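Local coordinates for minor capsid protein (Cafeteriavirus-dependent mavirus, PDB 6G42), which forms the penton, the five-subunit capsomer of the virophage capsid, which probably closes the fivefold vertices of the shell, at residues F56-I61 with S202-E207. Sequence-based numbering, arbitrary orientation. Where two conformers were deposited one is given.
Sequences FHLHKI and SHIVIE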
loop_
_atom_site.group_PDB
_atom_site.type_symbol
_atom_site.label_atom_id
_atom_site.label_comp_id
_atom_site.label_asym_id
_atom_site.label_seq_id
_atom_site.Cartn_x
_atom_site.Cartn_y
_atom_site.Cartn_z
ATOM N N PHE C 56 -10.429 14.155 -11.968
ATOM C CA PHE C 56 -10.957 15.373 -11.354
ATOM C C PHE C 56 -10.309 15.657 -9.999
ATOM O O PHE C 56 -9.644 14.793 -9.421
ATOM C CB PHE C 56 -12.500 15.382 -11.283
ATOM C CG PHE C 56 -13.105 14.395 -10.316
ATOM C CD1 PHE C 56 -13.160 14.671 -8.950
ATOM C CD2 PHE C 56 -13.697 13.226 -10.778
ATOM C CE1 PHE C 56 -13.741 13.774 -8.065
ATOM C CE2 PHE C 56 -14.287 12.329 -9.899
ATOM C CZ PHE C 56 -14.311 12.603 -8.540
ATOM N N HIS C 57 -10.505 16.885 -9.522
ATOM C CA HIS C 57 -10.000 17.325 -8.221
ATOM C C HIS C 57 -10.983 18.301 -7.571
ATOM O O HIS C 57 -11.245 19.366 -8.111
ATOM C CB HIS C 57 -8.617 17.962 -8.389
ATOM C CG HIS C 57 -7.855 18.149 -7.110
ATOM N ND1 HIS C 57 -8.119 17.448 -5.953
ATOM C CD2 HIS C 57 -6.799 18.943 -6.825
ATOM C CE1 HIS C 57 -7.271 17.816 -5.011
ATOM N NE2 HIS C 57 -6.459 18.722 -5.515
ATOM N N LEU C 58 -11.546 17.909 -6.433
ATOM C CA LEU C 58 -12.491 18.740 -5.689
ATOM C C LEU C 58 -11.715 19.367 -4.537
ATOM O O LEU C 58 -11.680 18.840 -3.422
ATOM C CB LEU C 58 -13.678 17.907 -5.182
ATOM C CG LEU C 58 -14.273 16.892 -6.167
ATOM C CD1 LEU C 58 -15.419 16.139 -5.516
ATOM C CD2 LEU C 58 -14.734 17.540 -7.466
ATOM N N HIS C 59 -11.068 20.490 -4.832
ATOM C CA HIS C 59 -10.112 21.088 -3.905
ATOM C C HIS C 59 -10.716 22.158 -3.011
ATOM O O HIS C 59 -11.130 23.202 -3.488
ATOM C CB HIS C 59 -8.952 21.673 -4.694
ATOM C CG HIS C 59 -7.769 22.013 -3.858
ATOM N ND1 HIS C 59 -7.270 21.163 -2.897
ATOM C CD2 HIS C 59 -6.974 23.107 -3.847
ATOM C CE1 HIS C 59 -6.221 21.722 -2.325
ATOM N NE2 HIS C 59 -6.017 22.900 -2.888
ATOM N N LYS C 60 -10.696 21.888 -1.704
ATOM C CA LYS C 60 -11.316 22.724 -0.675
ATOM C C LYS C 60 -12.839 22.810 -0.811
ATOM O O LYS C 60 -13.409 23.817 -1.262
ATOM C CB LYS C 60 -10.664 24.102 -0.583
ATOM C CG LYS C 60 -9.158 24.002 -0.514
ATOM C CD LYS C 60 -8.515 25.338 -0.244
ATOM C CE LYS C 60 -7.029 25.253 -0.514
ATOM N NZ LYS C 60 -6.361 26.507 -0.096
ATOM N N ILE C 61 -13.466 21.712 -0.400
ATOM C CA ILE C 61 -14.917 21.589 -0.288
ATOM C C ILE C 61 -15.273 21.124 1.116
ATOM O O ILE C 61 -14.388 20.741 1.886
ATOM C CB ILE C 61 -15.471 20.560 -1.282
ATOM C CG1 ILE C 61 -14.878 19.173 -1.002
ATOM C CG2 ILE C 61 -15.165 20.996 -2.705
ATOM C CD1 ILE C 61 -15.648 18.064 -1.656
ATOM N N SER C 202 -22.281 8.178 0.103
ATOM C CA SER C 202 -21.973 6.947 -0.627
ATOM C C SER C 202 -21.112 7.202 -1.864
ATOM O O SER C 202 -19.987 6.714 -1.946
ATOM C CB SER C 202 -23.268 6.248 -1.036
ATOM O OG SER C 202 -23.019 5.201 -1.959
ATOM N N HIS C 203 -21.659 7.973 -2.803
ATOM C CA HIS C 203 -21.031 8.238 -4.102
ATOM C C HIS C 203 -21.040 9.734 -4.418
ATOM O O HIS C 203 -21.851 10.480 -3.868
ATOM C CB HIS C 203 -21.781 7.497 -5.216
ATOM C CG HIS C 203 -21.351 6.073 -5.413
ATOM N ND1 HIS C 203 -21.945 5.013 -4.762
ATOM C CD2 HIS C 203 -20.409 5.534 -6.222
ATOM C CE1 HIS C 203 -21.375 3.885 -5.152
ATOM N NE2 HIS C 203 -20.439 4.174 -6.035
ATOM N N ILE C 204 -20.117 10.156 -5.286
ATOM C CA ILE C 204 -20.090 11.510 -5.855
ATOM C C ILE C 204 -20.009 11.303 -7.361
ATOM O O ILE C 204 -19.119 10.607 -7.852
ATOM C CB ILE C 204 -18.872 12.340 -5.384
ATOM C CG1 ILE C 204 -18.952 12.605 -3.875
ATOM C CG2 ILE C 204 -18.793 13.666 -6.145
ATOM C CD1 ILE C 204 -17.688 13.182 -3.271
ATOM N N VAL C 205 -20.928 11.941 -8.075
ATOM C CA VAL C 205 -21.176 11.677 -9.484
ATOM C C VAL C 205 -21.026 12.970 -10.273
ATOM O O VAL C 205 -21.318 14.047 -9.760
ATOM C CB VAL C 205 -22.614 11.132 -9.659
ATOM C CG1 VAL C 205 -23.066 11.142 -11.115
ATOM C CG2 VAL C 205 -22.726 9.727 -9.084
ATOM N N ILE C 206 -20.566 12.843 -11.516
ATOM C CA ILE C 206 -20.656 13.906 -12.525
ATOM C C ILE C 206 -21.794 13.543 -13.484
ATOM O O ILE C 206 -21.767 12.469 -14.089
ATOM C CB ILE C 206 -19.348 14.054 -13.328
ATOM C CG1 ILE C 206 -18.210 14.496 -12.404
ATOM C CG2 ILE C 206 -19.523 15.057 -14.468
ATOM C CD1 ILE C 206 -16.835 14.485 -13.040
ATOM N N GLU C 207 -22.773 14.444 -13.615
ATOM C CA GLU C 207 -23.915 14.274 -14.540
ATOM C C GLU C 207 -24.089 15.455 -15.506
ATOM O O GLU C 207 -23.514 16.532 -15.307
ATOM C CB GLU C 207 -25.221 13.982 -13.773
ATOM C CG GLU C 207 -25.552 14.909 -12.609
ATOM C CD GLU C 207 -26.760 14.446 -11.798
ATOM O OE1 GLU C 207 -26.996 13.223 -11.669
ATOM O OE2 GLU C 207 -27.479 15.310 -11.263
#
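F56 and L58 on one side, I206 and I204 on the other, meet in the core of the single jelly-roll, the β-sandwich domain of this penton protein, and illustrate how two facing sheets are joined by apolar side chains. In the first shell, CD2 of F56 lies 4.1 Å from CD1 of I206, the methyl approaching the ring obliquely as the two side chains run antiparallel past one another. Beside this pair, CD1 of L58 reaches to 4.2 Å from CG2 of I204. The backbones stay well apart, with CA of F56 9.9 Å from CA of I206, so side chains alone span the gap. With CG of F56 between the backbone N and the carbonyl carbon (chi1 69°), the ring is brought toward strand 201-207; CG1 of I206 is anti to its carbonyl carbon, and an extended chi2 (172°) carries CD1 out to the ring. Further out, F253 meets the F56 ring, while F277 touches both L58 and I206, knitting strands 248-264 and 272-281 into the same core. Backbone hydrogen bonds pair F56 with F253 and L58 with I251, fixing strand 49-62 beside strand 248-264. H57 and H59, which alternate with F56 and L58 along the strand, instead contact a neighbouring subunit: H59 stacks on Y282 of that chain, and NE2 of H57 is hydrogen-bonded to OH of the same tyrosine.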